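Side-chain contacts in glutamate--tRNA ligase (Elizabethkingia anophelis, PDB 6B1Z), which probably attaches glutamate to its cognate tRNA at the expense of ATP, as a class I glutamyl-tRNA synthetase: residues R101-I106 against Y210-I215; A88-S93 against H219-T224; E230-L233 against L238-L241; T109-L114 against Y243-W248. All blocks are in the same frame, centred on the assembly; numbering follows the deposited sequence.

In the fold
Following the chain from its N terminus, 88-93, 101-106 and 109-114 come first, and each finds its partner more than a hundred residues later. Helix 96-106 closes interaction 1 at the start of helix 210-220; this loop lies wholly within the longer one that interaction 2 completes at the end of the same helix. Interaction 4 begins beside strand 112-115 and ends on helix 236-246, crossing both. Interaction 3 is local, joining the loop after strand 225-229 to helix 236-246, within the span of interaction 4. Together they tie the antiparallel sheet 112-115, 168-171, 200-202 and helix 96-106 to helices 210-220 and 236-246 of the catalytic domain.

Interaction 1 of 4, residues R101-I106 against Y210-I215; sequences RYTEQI and YHFANI. With FMT (formic acid), chain N.
The carbonyl oxygen of Y102 serves two neighbours at once: it accepts the helical bond from I106 N at 3.0 Å, and the rim of the F212 ring comes up to it with CZ 3.7 Å from Y102 O. A second oxygen meets the same rim, T103 OG1 lying 3.6 Å from F212 CE2. Both oxygens lie near the ring plane, where the weakly positive C-H edge faces them, although the stronger partner of the T103 hydroxyl is Y99 O. With CG anti to the backbone N (chi1 -164°), F212 projects end-on at helix 96-106. I106 completes the apolar part, its CG2 branch 3.9 Å from F212 CZ on an oblique line. On another side of helix 210-220, N214 ND2 donates to O2 of a bound formic acid molecule over 3.2 Å, at a nearly straight 165°, while N214 OD1 receives R49 NH2 and Q92 NE2. The axes of the two helical segments approach to 11.6 Å at 105°, so a single large ring spans the gap. Strand 200-202 lies against this junction through L201 and V202, which touch F212, and M246 of helix 236-246 packs on Y102 and I106.

Interaction 2 of 4, residues A88-S93 against H219-T224; sequences APYRQS and HEMKIT
Y90 and M221 carry this buried contact, which is chiefly apolar and sulfur-aromatic. The thioether of M221 lies obliquely beside the tyrosine ring: SD is 5.1 Å from the Y90 ring centroid, 64° off the ring normal, in a Met-aromatic contact. Its terminal methyl comes closer, with M221 CE 3.7 Å from Y90 CD1, so one ortho-meta side of the ring takes both the sulfur and the methyl. The methionine reaches this far because its chain runs extended beyond CG, with chi2 at -176°. The same methyl also meets a backbone oxygen, P89 O lying 3.8 Å from M221 CE; that carbonyl follows a cis peptide bond and has R95 NH1 as its hydrogen-bond partner.

Polar bonds fix the two sides separately. The Y90 hydroxyl bonds to E79 OE1 and to Y87 N, which holds the far end of the ring, while backbone bonds join Y90 to I50. On the other side, R13 NE binds M221 O.

Backbone capping sets the position of M221. K222, with positive phi, is the C-prime residue of a Schellman motif: K222 N bonds to H219 O at 3.1 Å, and I223 N reaches back to D218 O. M221 thus leaves helix 210-220 where the chain turns toward strand 225-229, a capped helix-to-strand junction within the Rossmann-type catalytic domain of class I synthetases.

Interaction 3 of 4, residues E230-L233 against L238-L241; sequences EEWL and LHVL
W232 and H239 sit on two short backbone elements whose nearest CA atoms, those of this pair, are 9.8 Å apart. The first is a 3-10 turn, tightened by the bond from L233 N to E230 O at 2.9 Å; the second is a stretch of helix 236-246. The gap is bridged by the two aromatic side chains themselves.

The histidine CB is directed toward the turn, and its ring presents the CE1 corner, between the two nitrogens, to the benzo part of the indole. H239 CE1 lies 3.8 Å from W232 CE3 and 4.2 Å from W232 CZ3. W232 CE3 is close to the imidazole plane, whereas CE1 approaches the indole obliquely; the planes stand 48° apart with centroids 6.0 Å from each other, so the overlap is slight. The imidazole is held from both sides of that corner: R228 NH2 bonds to ND1, and H211 ND1 to NE2. An arginine donor at ND1 would probably favour the proton on NE2. Together the two bonds restrict rotation of the ring and fix the direction of CE1.

Y210 and H255 also touch W232, and I215 touches H239. This is the turn between strand 225-229 and helix 236-246, part of the strand-helix-strand succession that ends in strand 252-256; in Rossmann-type class I synthetases such strand-to-helix loops commonly border the active-site cleft.

Interaction 4 of 4, residues T109-L114 against Y243-W248; sequences TDYAYL and YEAMGW. With EDO (1,2-ethanediol), chain B; EDO (1,2-ethanediol), chain V.
Y111 turns its ring toward helix 236-246 by setting CG anti to its own carbonyl carbon (chi1 -75°), and E244 comes to meet it with CG opposite the backbone N (chi1 179°) and the rest of the chain stretched out. They cross at about a right angle, ring and carboxylate planes 79° apart, with Y111 OH 2.8 Å from E244 OE2. This is a weak hydrogen bond whose proton has another acceptor within reach. The stronger partner of the carboxylate is R177, whose NH2 forms a salt bridge with E244 OE1; R177 NH1 also makes a weak bond to Y111 OH, so tyrosine, glutamate and arginine share one polar cluster.

Nearer the backbone the contact is largely apolar. The methyl of A245 meets the ring obliquely, A245 CB being 3.5 Å from Y111 CD1, and the small residue lets the tyrosine come close to the helix. Beside it, the T109 methyl CG2 is set against the carbonyl oxygen A245 O at 3.6 Å.

Two turn motifs shape the partners. An ST turn, in which Y111 N bonds to T109 OG1 at 3.0 Å, precedes strand 112-115, the outer strand of a small antiparallel sheet; the same hydroxyl is also hydrogen-bonded to I106 O at the end of helix 96-106. A Schellman motif ends helix 236-246, with G247 N to E244 O at 3.0 Å and W248 N to Y243 O at 2.9 Å. G247 takes the positive phi there. Past that turn, the W248 ring lies with one face over M246 CB, stacks on H219 and meets Y102 edge-to-face. The hydroxyl of Y243, on another side of the helix, donates to O2 of an ethanediol molecule at 2.6 Å.

Interaction 1 of 4, residues R101-I106 against Y210-I215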
loop_
_atom_site.group_PDB
_atom_site.type_symbol
_atom_site.label_atom_id
_atom_site.label_comp_id
_atom_site.label_asym_id
_atom_site.label_seq_id
_atom_site.Cartn_x
_atom_site.Cartn_y
_atom_site.Cartn_z
ATOM N N ARG A 101 21.077 29.410 -1.966
ATOM C CA ARG A 101 21.477 29.938 -3.266
ATOM C C ARG A 101 20.256 30.343 -4.086
ATOM O O ARG A 101 20.217 31.439 -4.663
ATOM C CB ARG A 101 22.321 28.880 -3.992
ATOM C CG ARG A 101 22.725 29.200 -5.420
ATOM C CD ARG A 101 23.947 28.366 -5.855
ATOM N NE ARG A 101 23.613 27.012 -6.296
ATOM C CZ ARG A 101 23.966 25.897 -5.657
ATOM N NH1 ARG A 101 24.676 25.957 -4.534
ATOM N NH2 ARG A 101 23.614 24.714 -6.148
ATOM N N TYR A 102 19.234 29.483 -4.118
ATOM C CA TYR A 102 18.067 29.752 -4.948
ATOM C C TYR A 102 17.084 30.697 -4.285
ATOM O O TYR A 102 16.337 31.387 -4.992
ATOM C CB TYR A 102 17.414 28.430 -5.347
ATOM C CG TYR A 102 18.324 27.680 -6.292
ATOM C CD1 TYR A 102 18.817 28.296 -7.431
ATOM C CD2 TYR A 102 18.744 26.386 -6.011
ATOM C CE1 TYR A 102 19.666 27.635 -8.292
ATOM C CE2 TYR A 102 19.590 25.716 -6.870
ATOM C CZ TYR A 102 20.043 26.344 -8.007
ATOM O OH TYR A 102 20.892 25.680 -8.862
ATOM N N THR A 103 17.087 30.778 -2.956
ATOM C CA THR A 103 16.341 31.843 -2.295
ATOM C C THR A 103 16.880 33.214 -2.702
ATOM O O THR A 103 16.109 34.127 -3.021
ATOM C CB THR A 103 16.403 31.648 -0.779
ATOM O OG1 THR A 103 15.691 30.459 -0.428
ATOM C CG2 THR A 103 15.781 32.827 -0.050
ATOM N N GLU A 104 18.209 33.371 -2.715
ATOM C CA GLU A 104 18.801 34.627 -3.172
ATOM C C GLU A 104 18.395 34.926 -4.614
ATOM O O GLU A 104 18.090 36.079 -4.957
ATOM C CB GLU A 104 20.327 34.572 -3.032
ATOM C CG GLU A 104 21.024 35.854 -3.478
ATOM C CD GLU A 104 22.534 35.713 -3.562
ATOM O OE1 GLU A 104 23.056 34.632 -3.215
ATOM O OE2 GLU A 104 23.197 36.688 -3.981
ATOM N N GLN A 105 18.351 33.892 -5.462
ATOM C CA GLN A 105 17.999 34.094 -6.867
ATOM C C GLN A 105 16.561 34.579 -7.013
ATOM O O GLN A 105 16.300 35.578 -7.699
ATOM C CB GLN A 105 18.215 32.807 -7.665
ATOM C CG GLN A 105 17.950 32.982 -9.155
ATOM C CD GLN A 105 18.083 31.704 -9.946
ATOM O OE1 GLN A 105 18.945 30.865 -9.661
ATOM N NE2 GLN A 105 17.235 31.546 -10.959
ATOM N N ILE A 106 15.610 33.899 -6.367
ATOM C CA ILE A 106 14.215 34.273 -6.579
ATOM C C ILE A 106 13.900 35.637 -5.975
ATOM O O ILE A 106 12.975 36.318 -6.447
ATOM C CB ILE A 106 13.238 33.198 -6.044
ATOM C CG1 ILE A 106 11.872 33.360 -6.753
ATOM C CG2 ILE A 106 13.100 33.280 -4.512
ATOM C CD1 ILE A 106 10.868 32.295 -6.422
ATOM N N TYR A 210 7.737 22.672 1.089
ATOM C CA TYR A 210 7.777 21.601 0.093
ATOM C C TYR A 210 7.667 22.148 -1.323
ATOM O O TYR A 210 8.310 21.644 -2.248
ATOM C CB TYR A 210 6.642 20.593 0.312
ATOM C CG TYR A 210 6.680 19.769 1.578
ATOM C CD1 TYR A 210 7.877 19.443 2.206
ATOM C CD2 TYR A 210 5.500 19.294 2.134
ATOM C CE1 TYR A 210 7.888 18.668 3.365
ATOM C CE2 TYR A 210 5.503 18.532 3.278
ATOM C CZ TYR A 210 6.694 18.223 3.888
ATOM O OH TYR A 210 6.674 17.461 5.032
ATOM N N HIS A 211 6.828 23.179 -1.514
ATOM C CA HIS A 211 6.614 23.707 -2.858
ATOM C C HIS A 211 7.925 24.159 -3.491
ATOM O O HIS A 211 8.228 23.812 -4.639
ATOM C CB HIS A 211 5.638 24.877 -2.806
ATOM C CG HIS A 211 4.257 24.500 -2.374
ATOM N ND1 HIS A 211 3.439 23.679 -3.117
ATOM C CD2 HIS A 211 3.543 24.856 -1.278
ATOM C CE1 HIS A 211 2.282 23.536 -2.492
ATOM N NE2 HIS A 211 2.316 24.249 -1.381
ATOM N N PHE A 212 8.700 24.958 -2.755
ATOM C CA PHE A 212 9.940 25.524 -3.284
ATOM C C PHE A 212 11.063 24.488 -3.280
ATOM O O PHE A 212 11.802 24.377 -4.262
ATOM C CB PHE A 212 10.308 26.750 -2.451
ATOM C CG PHE A 212 11.348 27.674 -3.072
ATOM C CD1 PHE A 212 11.441 27.862 -4.448
ATOM C CD2 PHE A 212 12.209 28.378 -2.244
ATOM C CE1 PHE A 212 12.395 28.746 -4.986
ATOM C CE2 PHE A 212 13.169 29.260 -2.767
ATOM C CZ PHE A 212 13.257 29.443 -4.137
ATOM N N ALA A 213 11.188 23.725 -2.187
ATOM C CA ALA A 213 12.205 22.674 -2.125
ATOM C C ALA A 213 12.050 21.681 -3.270
ATOM O O ALA A 213 13.051 21.251 -3.866
ATOM C CB ALA A 213 12.138 21.942 -0.782
ATOM N N ASN A 214 10.809 21.311 -3.609
ATOM C CA ASN A 214 10.636 20.290 -4.630
ATOM C C ASN A 214 10.960 20.813 -6.023
ATOM O O ASN A 214 11.538 20.076 -6.828
ATOM C CB ASN A 214 9.231 19.693 -4.575
ATOM C CG ASN A 214 9.086 18.678 -3.471
ATOM O OD1 ASN A 214 10.082 18.120 -3.000
ATOM N ND2 ASN A 214 7.858 18.430 -3.044
ATOM N N ILE A 215 10.628 22.077 -6.342
ATOM C CA ILE A 215 10.990 22.529 -7.684
ATOM C C ILE A 215 12.506 22.729 -7.782
ATOM O O ILE A 215 13.107 22.437 -8.821
ATOM C CB ILE A 215 10.188 23.781 -8.128
ATOM C CG1 ILE A 215 10.560 25.042 -7.348
ATOM C CG2 ILE A 215 8.673 23.500 -8.096
ATOM C CD1 ILE A 215 11.507 25.959 -8.128
HETATM C C FMT N . 5.989 16.155 0.130
HETATM O O1 FMT N . 6.230 16.082 1.336
HETATM O O2 FMT N . 6.827 16.433 -0.729
#

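Interaction 2 of 4, residues A88-S93 against H219-T224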
loop_
_atom_site.group_PDB
_atom_site.type_symbol
_atom_site.label_atom_id
_atom_site.label_comp_id
_atom_site.label_asym_id
_atom_site.label_seq_id
_atom_site.Cartn_x
_atom_site.Cartn_y
_atom_site.Cartn_z
ATOM N N ALA A 88 23.458 13.786 -4.429
ATOM C CA ALA A 88 23.323 13.796 -2.988
ATOM C C ALA A 88 23.587 15.203 -2.449
ATOM O O ALA A 88 24.346 15.972 -3.047
ATOM C CB ALA A 88 24.299 12.794 -2.374
ATOM N N PRO A 89 22.999 15.563 -1.287
ATOM C CA PRO A 89 22.184 14.728 -0.392
ATOM C C PRO A 89 20.783 14.448 -0.908
ATOM O O PRO A 89 20.136 15.310 -1.501
ATOM C CB PRO A 89 22.100 15.560 0.895
ATOM C CG PRO A 89 23.222 16.559 0.800
ATOM C CD PRO A 89 23.321 16.864 -0.670
ATOM N N TYR A 90 20.310 13.233 -0.652
ATOM C CA TYR A 90 18.946 12.867 -1.010
ATOM C C TYR A 90 17.978 13.046 0.151
ATOM O O TYR A 90 16.839 12.578 0.064
ATOM C CB TYR A 90 18.904 11.425 -1.552
ATOM C CG TYR A 90 19.593 11.339 -2.895
ATOM C CD1 TYR A 90 18.915 11.674 -4.060
ATOM C CD2 TYR A 90 20.945 10.970 -2.988
ATOM C CE1 TYR A 90 19.553 11.640 -5.295
ATOM C CE2 TYR A 90 21.593 10.933 -4.220
ATOM C CZ TYR A 90 20.887 11.255 -5.366
ATOM O OH TYR A 90 21.511 11.230 -6.587
ATOM N N ARG A 91 18.396 13.718 1.223
ATOM C CA ARG A 91 17.483 14.216 2.253
ATOM C C ARG A 91 17.437 15.732 2.168
ATOM O O ARG A 91 18.483 16.389 2.165
ATOM C CB ARG A 91 17.918 13.809 3.658
ATOM C CG ARG A 91 18.043 12.335 3.888
ATOM C CD ARG A 91 18.393 12.096 5.339
ATOM N NE ARG A 91 18.518 10.671 5.644
ATOM C CZ ARG A 91 19.603 10.115 6.164
ATOM N NH1 ARG A 91 20.662 10.865 6.464
ATOM N NH2 ARG A 91 19.635 8.804 6.422
ATOM N N GLN A 92 16.226 16.286 2.108
ATOM C CA GLN A 92 16.102 17.731 1.925
ATOM C C GLN A 92 16.621 18.510 3.129
ATOM O O GLN A 92 17.108 19.645 2.968
ATOM C CB GLN A 92 14.644 18.073 1.615
ATOM C CG GLN A 92 14.227 17.551 0.236
ATOM C CD GLN A 92 12.881 18.066 -0.218
ATOM O OE1 GLN A 92 11.902 18.019 0.525
ATOM N NE2 GLN A 92 12.822 18.532 -1.451
ATOM N N SER A 93 16.568 17.924 4.335
ATOM C CA SER A 93 17.110 18.601 5.515
ATOM C C SER A 93 18.605 18.880 5.393
ATOM O O SER A 93 19.135 19.714 6.135
ATOM C CB SER A 93 16.851 17.783 6.783
ATOM O OG SER A 93 17.537 16.537 6.768
ATOM N N HIS A 219 14.706 20.302 -10.342
ATOM C CA HIS A 219 15.639 20.905 -11.284
ATOM C C HIS A 219 17.054 20.370 -11.083
ATOM O O HIS A 219 17.689 19.893 -12.036
ATOM C CB HIS A 219 15.599 22.427 -11.128
ATOM C CG HIS A 219 16.554 23.149 -12.028
ATOM N ND1 HIS A 219 16.338 23.289 -13.382
ATOM C CD2 HIS A 219 17.728 23.765 -11.766
ATOM C CE1 HIS A 219 17.339 23.965 -13.916
ATOM N NE2 HIS A 219 18.199 24.264 -12.959
ATOM N N GLU A 220 17.567 20.440 -9.843
ATOM C CA GLU A 220 18.944 20.038 -9.577
ATOM C C GLU A 220 19.177 18.561 -9.877
ATOM O O GLU A 220 20.261 18.185 -10.352
ATOM C CB GLU A 220 19.315 20.337 -8.122
ATOM C CG GLU A 220 19.399 21.824 -7.797
ATOM C CD GLU A 220 20.423 22.563 -8.635
ATOM O OE1 GLU A 220 21.623 22.503 -8.301
ATOM O OE2 GLU A 220 20.029 23.204 -9.631
ATOM N N MET A 221 18.191 17.709 -9.592
ATOM C CA MET A 221 18.339 16.270 -9.797
ATOM C C MET A 221 17.931 15.843 -11.201
ATOM O O MET A 221 17.887 14.638 -11.481
ATOM C CB MET A 221 17.529 15.498 -8.753
ATOM C CG MET A 221 17.975 15.776 -7.325
ATOM S SD MET A 221 17.094 14.781 -6.113
ATOM C CE MET A 221 18.038 15.212 -4.638
ATOM N N LYS A 222 17.659 16.812 -12.086
ATOM C CA LYS A 222 17.389 16.559 -13.502
ATOM C C LYS A 222 16.212 15.601 -13.677
ATOM O O LYS A 222 16.220 14.717 -14.539
ATOM C CB LYS A 222 18.646 16.056 -14.227
ATOM C CG LYS A 222 19.820 17.064 -14.114
ATOM C CD LYS A 222 20.880 16.843 -15.171
ATOM C CE LYS A 222 22.090 17.740 -14.921
ATOM N NZ LYS A 222 21.740 19.190 -14.905
ATOM N N ILE A 223 15.184 15.795 -12.849
ATOM C CA ILE A 223 13.950 15.020 -12.956
ATOM C C ILE A 223 13.223 15.393 -14.244
ATOM O O ILE A 223 13.078 16.578 -14.580
ATOM C CB ILE A 223 13.064 15.267 -11.727
ATOM C CG1 ILE A 223 13.784 14.816 -10.448
ATOM C CG2 ILE A 223 11.700 14.569 -11.875
ATOM C CD1 ILE A 223 14.236 13.351 -10.468
ATOM N N THR A 224 12.759 14.378 -14.973
ATOM C CA THR A 224 12.036 14.604 -16.225
ATOM C C THR A 224 10.524 14.452 -16.095
ATOM O O THR A 224 9.781 15.093 -16.853
ATOM C CB THR A 224 12.534 13.642 -17.309
ATOM O OG1 THR A 224 12.276 12.287 -16.922
ATOM C CG2 THR A 224 14.035 13.823 -17.564
#

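Interaction 3 of 4, residues E230-L233 against L238-L241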
loop_
_atom_site.group_PDB
_atom_site.type_symbol
_atom_site.label_atom_id
_atom_site.label_comp_id
_atom_site.label_asym_id
_atom_site.label_seq_id
_atom_site.Cartn_x
_atom_site.Cartn_y
_atom_site.Cartn_z
ATOM N N GLU A 230 -3.186 13.379 -6.928
ATOM C CA GLU A 230 -3.957 14.566 -7.290
ATOM C C GLU A 230 -4.129 15.545 -6.128
ATOM O O GLU A 230 -4.597 16.666 -6.364
ATOM C CB GLU A 230 -5.321 14.176 -7.862
ATOM C CG GLU A 230 -6.302 13.627 -6.857
ATOM C CD GLU A 230 -7.718 13.478 -7.420
ATOM O OE1 GLU A 230 -8.223 14.412 -8.091
ATOM O OE2 GLU A 230 -8.337 12.431 -7.160
ATOM N N GLU A 231 -3.740 15.179 -4.899
ATOM C CA GLU A 231 -3.714 16.171 -3.824
ATOM C C GLU A 231 -2.816 17.351 -4.170
ATOM O O GLU A 231 -3.021 18.453 -3.640
ATOM C CB GLU A 231 -3.266 15.536 -2.490
ATOM C CG GLU A 231 -1.785 15.165 -2.355
ATOM C CD GLU A 231 -1.470 13.753 -2.821
ATOM O OE1 GLU A 231 -2.356 13.126 -3.454
ATOM O OE2 GLU A 231 -0.339 13.265 -2.537
ATOM N N TRP A 232 -1.843 17.140 -5.055
ATOM C CA TRP A 232 -0.935 18.181 -5.517
ATOM C C TRP A 232 -1.458 18.960 -6.714
ATOM O O TRP A 232 -0.861 19.987 -7.069
ATOM C CB TRP A 232 0.416 17.581 -5.913
ATOM C CG TRP A 232 1.223 17.106 -4.768
ATOM C CD1 TRP A 232 1.366 15.814 -4.351
ATOM C CD2 TRP A 232 2.029 17.907 -3.895
ATOM N NE1 TRP A 232 2.211 15.764 -3.266
ATOM C CE2 TRP A 232 2.629 17.032 -2.964
ATOM C CE3 TRP A 232 2.304 19.277 -3.811
ATOM C CZ2 TRP A 232 3.479 17.477 -1.958
ATOM C CZ3 TRP A 232 3.157 19.726 -2.803
ATOM C CH2 TRP A 232 3.735 18.816 -1.890
ATOM N N LEU A 233 -2.525 18.491 -7.366
ATOM C CA LEU A 233 -2.966 19.149 -8.593
ATOM C C LEU A 233 -3.335 20.621 -8.408
ATOM O O LEU A 233 -3.014 21.420 -9.304
ATOM C CB LEU A 233 -4.133 18.367 -9.215
ATOM C CG LEU A 233 -4.521 18.773 -10.641
ATOM C CD1 LEU A 233 -3.362 18.587 -11.616
ATOM C CD2 LEU A 233 -5.721 17.934 -11.074
ATOM N N LEU A 238 1.112 26.921 -9.439
ATOM C CA LEU A 238 2.206 27.508 -8.677
ATOM C C LEU A 238 3.545 26.911 -9.083
ATOM O O LEU A 238 4.532 27.631 -9.269
ATOM C CB LEU A 238 1.972 27.297 -7.179
ATOM C CG LEU A 238 3.159 27.683 -6.283
ATOM C CD1 LEU A 238 3.426 29.207 -6.333
ATOM C CD2 LEU A 238 2.897 27.225 -4.861
ATOM N N HIS A 239 3.611 25.588 -9.193
ATOM C CA HIS A 239 4.895 24.961 -9.488
ATOM C C HIS A 239 5.412 25.375 -10.853
ATOM O O HIS A 239 6.603 25.681 -11.001
ATOM C CB HIS A 239 4.759 23.445 -9.377
ATOM C CG HIS A 239 4.366 23.012 -8.003
ATOM N ND1 HIS A 239 3.748 21.804 -7.734
ATOM C CD2 HIS A 239 4.477 23.652 -6.815
ATOM C CE1 HIS A 239 3.515 21.715 -6.435
ATOM N NE2 HIS A 239 3.966 22.813 -5.852
ATOM N N VAL A 240 4.531 25.403 -11.856
ATOM C CA VAL A 240 4.932 25.844 -13.188
ATOM C C VAL A 240 5.397 27.295 -13.147
ATOM O O VAL A 240 6.412 27.647 -13.758
ATOM C CB VAL A 240 3.777 25.615 -14.183
ATOM C CG1 VAL A 240 4.009 26.355 -15.499
ATOM C CG2 VAL A 240 3.614 24.113 -14.421
ATOM N N LEU A 241 4.720 28.140 -12.360
ATOM C CA LEU A 241 5.138 29.535 -12.235
ATOM C C LEU A 241 6.481 29.659 -11.521
ATOM O O LEU A 241 7.257 30.581 -11.819
ATOM C CB LEU A 241 4.060 30.350 -11.503
ATOM C CG LEU A 241 2.839 30.686 -12.352
ATOM C CD1 LEU A 241 1.704 31.150 -11.419
ATOM C CD2 LEU A 241 3.211 31.782 -13.355
#

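Interaction 4 of 4, residues T109-L114 against Y243-W248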
loop_
_atom_site.group_PDB
_atom_site.type_symbol
_atom_site.label_atom_id
_atom_site.label_comp_id
_atom_site.label_asym_id
_atom_site.label_seq_id
_atom_site.Cartn_x
_atom_site.Cartn_y
_atom_site.Cartn_z
ATOM N N THR A 109 13.727 38.572 -8.377
ATOM C CA THR A 109 12.604 38.616 -9.305
ATOM C C THR A 109 11.416 39.340 -8.677
ATOM O O THR A 109 11.379 39.609 -7.476
ATOM C CB THR A 109 12.161 37.205 -9.723
ATOM O OG1 THR A 109 11.379 36.603 -8.682
ATOM C CG2 THR A 109 13.347 36.298 -10.019
ATOM N N ASP A 110 10.413 39.619 -9.509
ATOM C CA ASP A 110 9.146 40.129 -9.011
ATOM C C ASP A 110 8.171 39.019 -8.657
ATOM O O ASP A 110 6.960 39.261 -8.584
ATOM C CB ASP A 110 8.509 41.074 -10.032
ATOM C CG ASP A 110 9.306 42.351 -10.215
ATOM O OD1 ASP A 110 9.782 42.601 -11.343
ATOM O OD2 ASP A 110 9.473 43.092 -9.221
ATOM N N TYR A 111 8.660 37.801 -8.435
ATOM C CA TYR A 111 7.786 36.704 -8.081
ATOM C C TYR A 111 7.836 36.347 -6.603
ATOM O O TYR A 111 7.168 35.387 -6.202
ATOM C CB TYR A 111 8.127 35.456 -8.905
ATOM C CG TYR A 111 7.679 35.505 -10.343
ATOM C CD1 TYR A 111 8.575 35.806 -11.354
ATOM C CD2 TYR A 111 6.354 35.225 -10.687
ATOM C CE1 TYR A 111 8.172 35.829 -12.686
ATOM C CE2 TYR A 111 5.941 35.250 -12.007
ATOM C CZ TYR A 111 6.857 35.548 -13.003
ATOM O OH TYR A 111 6.456 35.574 -14.318
ATOM N N ALA A 112 8.595 37.088 -5.794
ATOM C CA ALA A 112 8.710 36.793 -4.371
ATOM C C ALA A 112 8.761 38.083 -3.563
ATOM O O ALA A 112 9.248 39.120 -4.032
ATOM C CB ALA A 112 9.955 35.935 -4.070
ATOM N N TYR A 113 8.275 38.005 -2.325
ATOM C CA TYR A 113 8.306 39.150 -1.429
ATOM C C TYR A 113 8.403 38.659 0.013
ATOM O O TYR A 113 8.214 37.474 0.299
ATOM C CB TYR A 113 7.083 40.055 -1.659
ATOM C CG TYR A 113 5.716 39.500 -1.301
ATOM C CD1 TYR A 113 5.166 39.737 -0.047
ATOM C CD2 TYR A 113 4.947 38.786 -2.225
ATOM C CE1 TYR A 113 3.906 39.278 0.283
ATOM C CE2 TYR A 113 3.662 38.314 -1.890
ATOM C CZ TYR A 113 3.161 38.575 -0.632
ATOM O OH TYR A 113 1.918 38.128 -0.285
ATOM N N LEU A 114 8.707 39.588 0.919
ATOM C CA LEU A 114 8.887 39.277 2.336
ATOM C C LEU A 114 7.603 39.573 3.102
ATOM O O LEU A 114 6.948 40.591 2.860
ATOM C CB LEU A 114 10.033 40.096 2.931
ATOM C CG LEU A 114 11.326 40.213 2.112
ATOM C CD1 LEU A 114 12.350 41.043 2.876
ATOM C CD2 LEU A 114 11.871 38.849 1.758
ATOM N N TYR A 243 9.015 27.478 -11.763
ATOM C CA TYR A 243 10.042 27.201 -12.770
ATOM C C TYR A 243 10.253 28.423 -13.650
ATOM O O TYR A 243 11.394 28.810 -13.915
ATOM C CB TYR A 243 9.685 25.982 -13.628
ATOM C CG TYR A 243 9.880 24.667 -12.914
ATOM C CD1 TYR A 243 11.140 24.119 -12.772
ATOM C CD2 TYR A 243 8.796 23.981 -12.386
ATOM C CE1 TYR A 243 11.324 22.920 -12.107
ATOM C CE2 TYR A 243 8.968 22.777 -11.710
ATOM C CZ TYR A 243 10.238 22.263 -11.579
ATOM O OH TYR A 243 10.421 21.066 -10.930
ATOM N N GLU A 244 9.165 29.081 -14.048
ATOM C CA GLU A 244 9.289 30.310 -14.828
ATOM C C GLU A 244 10.064 31.378 -14.061
ATOM O O GLU A 244 10.948 32.046 -14.622
ATOM C CB GLU A 244 7.900 30.817 -15.208
ATOM C CG GLU A 244 7.926 32.110 -16.015
ATOM C CD GLU A 244 6.533 32.610 -16.345
ATOM O OE1 GLU A 244 5.612 31.785 -16.493
ATOM O OE2 GLU A 244 6.356 33.837 -16.449
ATOM N N ALA A 245 9.746 31.562 -12.777
ATOM C CA ALA A 245 10.420 32.582 -11.977
ATOM C C ALA A 245 11.927 32.347 -11.928
ATOM O O ALA A 245 12.713 33.307 -11.918
ATOM C CB ALA A 245 9.831 32.616 -10.560
ATOM N N MET A 246 12.343 31.086 -11.959
ATOM C CA MET A 246 13.744 30.719 -11.846
ATOM C C MET A 246 14.455 30.672 -13.190
ATOM O O MET A 246 15.676 30.450 -13.222
ATOM C CB MET A 246 13.875 29.360 -11.154
ATOM C CG MET A 246 13.251 29.319 -9.740
ATOM S SD MET A 246 13.939 30.522 -8.587
ATOM C CE MET A 246 15.540 29.767 -8.243
ATOM N N GLY A 247 13.727 30.895 -14.279
ATOM C CA GLY A 247 14.273 30.783 -15.620
ATOM C C GLY A 247 14.528 29.364 -16.066
ATOM O O GLY A 247 15.433 29.134 -16.885
ATOM N N TRP A 248 13.748 28.407 -15.560
ATOM C CA TRP A 248 13.965 26.982 -15.775
ATOM C C TRP A 248 12.815 26.354 -16.554
ATOM O O TRP A 248 11.695 26.880 -16.592
ATOM C CB TRP A 248 14.100 26.228 -14.439
ATOM C CG TRP A 248 15.256 26.639 -13.577
ATOM C CD1 TRP A 248 16.403 27.286 -13.961
ATOM C CD2 TRP A 248 15.368 26.419 -12.171
ATOM N NE1 TRP A 248 17.218 27.484 -12.868
ATOM C CE2 TRP A 248 16.601 26.963 -11.758
ATOM C CE3 TRP A 248 14.539 25.810 -11.215
ATOM C CZ2 TRP A 248 17.035 26.911 -10.431
ATOM C CZ3 TRP A 248 14.969 25.765 -9.895
ATOM C CH2 TRP A 248 16.211 26.310 -9.518
HETATM C C1 EDO B . 13.855 28.897 -19.627
HETATM O O1 EDO B . 13.247 28.003 -20.565
HETATM C C2 EDO B . 12.863 29.988 -19.238
HETATM O O2 EDO B . 11.742 29.421 -18.548
HETATM C C1 EDO V . 7.393 19.874 -7.587
HETATM O O1 EDO V . 6.631 20.810 -6.821
HETATM C C2 EDO V . 7.222 20.185 -9.063
HETATM O O2 EDO V . 8.406 19.795 -9.771
#